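Putative hemin ABC transport system, membrane protein (Burkholderia cenocepacia J2315, PDB 5B57) probably forms the membrane-spanning subunit of an ABC importer that carries heme across the inner membrane. Local coordinates at residues G148-I153 with R227-W232; D264-L269 with P325-V330. One frame throughout, in Å; residues are numbered along the deposited sequence.

Contact 1. Residues G148-I153 with R227-W232; sequences GATTLI and RSLTFW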
# COMPACT_ATOMS: atom_id res chain seq x y z
N GLY A 148 16.87 -17.97 -18.14
CA GLY A 148 17.05 -19.08 -19.06
C GLY A 148 17.59 -18.64 -20.41
O GLY A 148 18.42 -19.32 -21.02
N ALA A 149 17.11 -17.49 -20.89
CA ALA A 149 17.64 -16.93 -22.13
C ALA A 149 19.13 -16.60 -22.02
O ALA A 149 19.89 -16.82 -22.97
CB ALA A 149 16.84 -15.69 -22.52
N THR A 150 19.57 -16.08 -20.88
CA THR A 150 20.98 -15.70 -20.76
C THR A 150 21.85 -16.92 -20.45
O THR A 150 22.98 -17.02 -20.95
CB THR A 150 21.14 -14.62 -19.70
OG1 THR A 150 20.37 -13.50 -20.07
CG2 THR A 150 22.59 -14.16 -19.60
N THR A 151 21.34 -17.84 -19.62
CA THR A 151 22.06 -19.09 -19.37
C THR A 151 22.44 -19.77 -20.69
O THR A 151 23.56 -20.28 -20.83
CB THR A 151 21.20 -20.03 -18.53
OG1 THR A 151 20.94 -19.42 -17.26
CG2 THR A 151 21.91 -21.33 -18.32
N LEU A 152 21.53 -19.75 -21.67
CA LEU A 152 21.78 -20.41 -22.94
C LEU A 152 22.69 -19.59 -23.85
O LEU A 152 23.60 -20.15 -24.47
CB LEU A 152 20.47 -20.71 -23.67
CG LEU A 152 20.74 -21.34 -25.06
CD1 LEU A 152 21.37 -22.70 -24.96
CD2 LEU A 152 19.53 -21.45 -25.92
N ILE A 153 22.45 -18.28 -23.97
CA ILE A 153 23.27 -17.48 -24.87
C ILE A 153 24.74 -17.51 -24.44
O ILE A 153 25.64 -17.55 -25.29
CB ILE A 153 22.73 -16.04 -24.96
CG1 ILE A 153 21.31 -15.99 -25.54
CG2 ILE A 153 23.68 -15.11 -25.72
CD1 ILE A 153 20.80 -14.58 -25.72
N ARG A 227 25.65 -9.07 -27.46
CA ARG A 227 24.77 -8.41 -28.43
C ARG A 227 23.39 -9.07 -28.49
O ARG A 227 22.36 -8.38 -28.65
CB ARG A 227 25.41 -8.36 -29.81
CG ARG A 227 24.56 -7.65 -30.84
CD ARG A 227 25.37 -6.97 -31.91
NE ARG A 227 25.90 -5.69 -31.46
CZ ARG A 227 25.25 -4.53 -31.57
NH1 ARG A 227 24.04 -4.48 -32.12
NH2 ARG A 227 25.82 -3.42 -31.13
N SER A 228 23.35 -10.40 -28.32
CA SER A 228 22.07 -11.10 -28.18
C SER A 228 21.29 -10.65 -26.94
O SER A 228 20.16 -10.15 -27.03
CB SER A 228 22.34 -12.60 -28.14
OG SER A 228 22.81 -13.03 -29.39
N LEU A 229 21.88 -10.84 -25.76
CA LEU A 229 21.32 -10.38 -24.50
C LEU A 229 20.69 -9.00 -24.59
O LEU A 229 19.50 -8.83 -24.26
CB LEU A 229 22.41 -10.36 -23.45
CG LEU A 229 22.94 -11.75 -23.17
CD1 LEU A 229 23.95 -11.60 -22.05
CD2 LEU A 229 21.74 -12.66 -22.82
N THR A 230 21.45 -7.99 -25.02
CA THR A 230 20.84 -6.67 -25.03
C THR A 230 19.73 -6.58 -26.07
O THR A 230 18.71 -5.95 -25.82
CB THR A 230 21.87 -5.56 -25.24
OG1 THR A 230 22.13 -5.42 -26.63
CG2 THR A 230 23.16 -5.85 -24.54
N PHE A 231 19.90 -7.22 -27.23
CA PHE A 231 18.82 -7.18 -28.22
C PHE A 231 17.56 -7.85 -27.68
O PHE A 231 16.46 -7.28 -27.73
CB PHE A 231 19.25 -7.83 -29.53
CG PHE A 231 18.10 -8.42 -30.31
CD1 PHE A 231 17.34 -7.60 -31.15
CD2 PHE A 231 17.77 -9.78 -30.18
CE1 PHE A 231 16.28 -8.12 -31.86
CE2 PHE A 231 16.69 -10.31 -30.87
CZ PHE A 231 15.94 -9.47 -31.72
N TRP A 232 17.71 -9.08 -27.17
CA TRP A 232 16.59 -9.80 -26.57
C TRP A 232 15.99 -9.00 -25.41
O TRP A 232 14.78 -9.03 -25.21
CB TRP A 232 17.06 -11.18 -26.11
CG TRP A 232 16.02 -12.09 -25.54
CD1 TRP A 232 15.29 -13.03 -26.21
CD2 TRP A 232 15.62 -12.18 -24.16
NE1 TRP A 232 14.44 -13.70 -25.33
CE2 TRP A 232 14.64 -13.19 -24.07
CE3 TRP A 232 16.00 -11.51 -23.00
CZ2 TRP A 232 14.04 -13.53 -22.90
CZ3 TRP A 232 15.41 -11.86 -21.84
CH2 TRP A 232 14.43 -12.85 -21.80
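Residues 148-153 and 227-232 are helical, and the two pieces run nearly antiparallel at 160°. Their axes come within 10.1 Å, with the CA atoms of Thr150 and Leu229 facing each other 6.5 Å apart. No hydrogen bond joins the two segments. Leu229 reaches across, and its CD2 touches both Thr150 and Ile153. The Leu229 side chain lies across that of Thr150. Thr150 keeps OG1 beside its own backbone N (chi1 -59°), where it is hydrogen-bonded to Ala146 O, one turn earlier. Its CG2 lies against both methyls of Leu229. Ile153 and Leu229 lie alongside, pointing opposite ways, with Ile153 CD1 3.6 Å from Leu229 CD2. The same CD1 meets Ser228 CB at 3.5 Å. At the other end, Ala149 CB sits over one face of the Trp232 indole. It is 3.7 Å from the centroid of the six-membered ring and 16° off its normal, a CH-pi contact. Leu217 of helix 196-220 packs against Thr150. Just outside, Gln225 NE2 makes a weak hydrogen bond to Ile153 O. This is near-antiparallel helix packing inside a FecCD-type permease. With Thr150 OG1 satisfied within its own helix, dispersion and the CH-pi contact hold the two segments together.

Contact 2. Residues D264-L269 with P325-V330; sequences DALNAL and PDQRIV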
# COMPACT_ATOMS: atom_id res chain seq x y z
N ASP A 264 -15.99 -14.99 -13.44
CA ASP A 264 -16.98 -14.70 -12.42
C ASP A 264 -16.35 -14.69 -11.03
O ASP A 264 -16.55 -13.75 -10.25
CB ASP A 264 -18.13 -15.70 -12.49
CG ASP A 264 -18.95 -15.57 -13.76
OD1 ASP A 264 -19.22 -14.42 -14.19
OD2 ASP A 264 -19.33 -16.62 -14.32
N ALA A 265 -15.56 -15.73 -10.73
CA ALA A 265 -14.84 -15.78 -9.46
C ALA A 265 -14.00 -14.53 -9.25
O ALA A 265 -13.96 -13.97 -8.14
CB ALA A 265 -13.98 -17.03 -9.40
N LEU A 266 -13.33 -14.05 -10.31
CA LEU A 266 -12.53 -12.83 -10.20
C LEU A 266 -13.40 -11.62 -9.92
O LEU A 266 -12.99 -10.71 -9.19
CB LEU A 266 -11.71 -12.61 -11.46
CG LEU A 266 -10.47 -13.48 -11.64
CD1 LEU A 266 -9.95 -13.35 -13.07
CD2 LEU A 266 -9.41 -13.09 -10.62
N ASN A 267 -14.61 -11.58 -10.49
CA ASN A 267 -15.48 -10.44 -10.21
C ASN A 267 -15.88 -10.44 -8.76
O ASN A 267 -15.90 -9.39 -8.12
CB ASN A 267 -16.71 -10.45 -11.11
CG ASN A 267 -16.47 -9.73 -12.41
OD1 ASN A 267 -15.53 -8.95 -12.54
ND2 ASN A 267 -17.32 -10.00 -13.40
N ALA A 268 -16.17 -11.63 -8.20
CA ALA A 268 -16.56 -11.73 -6.80
C ALA A 268 -15.40 -11.40 -5.87
O ALA A 268 -15.62 -10.79 -4.82
CB ALA A 268 -17.11 -13.13 -6.50
N LEU A 269 -14.18 -11.77 -6.26
CA LEU A 269 -12.98 -11.46 -5.49
C LEU A 269 -12.65 -9.97 -5.44
O LEU A 269 -11.98 -9.52 -4.51
CB LEU A 269 -11.81 -12.23 -6.08
CG LEU A 269 -10.47 -12.02 -5.41
CD1 LEU A 269 -10.58 -12.48 -3.97
CD2 LEU A 269 -9.44 -12.82 -6.19
N PRO A 325 -15.16 -2.47 -14.13
CA PRO A 325 -14.24 -3.57 -13.83
C PRO A 325 -14.76 -4.95 -14.17
O PRO A 325 -14.01 -5.91 -13.98
CB PRO A 325 -14.03 -3.44 -12.31
CG PRO A 325 -15.26 -2.77 -11.80
CD PRO A 325 -15.75 -1.87 -12.92
N ASP A 326 -16.01 -5.10 -14.63
CA ASP A 326 -16.58 -6.42 -14.87
C ASP A 326 -15.61 -7.32 -15.65
O ASP A 326 -15.31 -7.05 -16.82
CB ASP A 326 -17.90 -6.31 -15.63
CG ASP A 326 -18.61 -7.69 -15.83
OD1 ASP A 326 -17.96 -8.76 -15.74
OD2 ASP A 326 -19.83 -7.69 -16.08
N GLN A 327 -15.11 -8.39 -15.01
CA GLN A 327 -14.13 -9.25 -15.65
C GLN A 327 -14.63 -9.80 -16.99
O GLN A 327 -13.83 -10.07 -17.89
CB GLN A 327 -13.75 -10.39 -14.71
CG GLN A 327 -12.49 -11.18 -15.07
CD GLN A 327 -11.19 -10.34 -15.14
OE1 GLN A 327 -11.16 -9.17 -14.73
NE2 GLN A 327 -10.13 -10.94 -15.66
N ARG A 328 -15.95 -9.94 -17.15
CA ARG A 328 -16.50 -10.51 -18.37
C ARG A 328 -16.30 -9.60 -19.58
O ARG A 328 -16.19 -10.07 -20.70
CB ARG A 328 -17.99 -10.84 -18.15
CG ARG A 328 -18.31 -12.33 -17.90
CD ARG A 328 -19.37 -12.54 -16.78
NE ARG A 328 -20.72 -12.04 -17.09
CZ ARG A 328 -21.36 -11.10 -16.39
NH1 ARG A 328 -20.79 -10.53 -15.32
NH2 ARG A 328 -22.58 -10.72 -16.76
N ILE A 329 -16.24 -8.28 -19.35
CA ILE A 329 -15.89 -7.32 -20.41
C ILE A 329 -14.38 -7.11 -20.49
O ILE A 329 -13.80 -7.06 -21.58
CB ILE A 329 -16.60 -5.98 -20.17
CG1 ILE A 329 -18.10 -6.16 -20.22
CG2 ILE A 329 -16.14 -4.93 -21.17
CD1 ILE A 329 -18.88 -5.08 -19.44
N VAL A 330 -13.71 -6.94 -19.35
CA VAL A 330 -12.37 -6.36 -19.35
C VAL A 330 -11.36 -7.33 -19.94
O VAL A 330 -10.42 -6.91 -20.62
CB VAL A 330 -11.97 -5.93 -17.93
CG1 VAL A 330 -10.44 -5.67 -17.87
CG2 VAL A 330 -12.77 -4.73 -17.50
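Asn267 on helix 263-269 faces the start of helix 327-352 and meets Gln327 and Asp326. From CB the side chain runs to CG, which lies 3.2 Å from Gln327 N. OD1 accepts from that N-H in a nearly straight bond of 2.6 Å, with an N-H...O angle of 165°. The donor lies in the carbonyl plane, on a lone pair. OD1 also touches Gln327 CB. At the other branch, ND2 donates to Asp326 OD1 over 2.7 Å, less straight at 149°. The carboxylate oxygen is met from above its plane, and the amide and carboxylate planes are 67° apart.

Asp326 is the N-cap of helix 327-352. Its OD1 also accepts from Arg328 N at 2.7 Å, from the face opposite Asn267 ND2. Leu266 CD1 packs against the Gln327 amide, 3.5 Å from its NE2. Ala127 of helix 94-128 touches both Leu266 and Gln327. An aromatic side chain of another protein's chain packs on Asn267.

The Asn267 amide thus uses both its ends: it takes up the N-H of Gln327 in the helix's first turn and binds the capping carboxylate. Two bonds fix its rotation. The two N-H donors on Asp326 OD1 would probably stabilise the negative charge of this aspartate.

The two contacts lie on opposite sides of the chain's centre. Their centres are 37 Å apart, and their nearest atoms about 25 Å. Both segments of contact 1 precede those of contact 2 along the chain. Contact 1 joins helices 141-154 and 223-234; contact 2 joins helix 263-269 to the start of helix 327-352. They share no helix, but all four segments belong to the same FecCD-type permease fold. Contact 1 lies close to the second copy of the subunit, where Arg227 makes a salt bridge to Asp223 of that copy. Contact 2 instead borders a chain of another protein, consistent with a transporter-ATPase interface. The two therefore mark different neighbourhoods of the assembly.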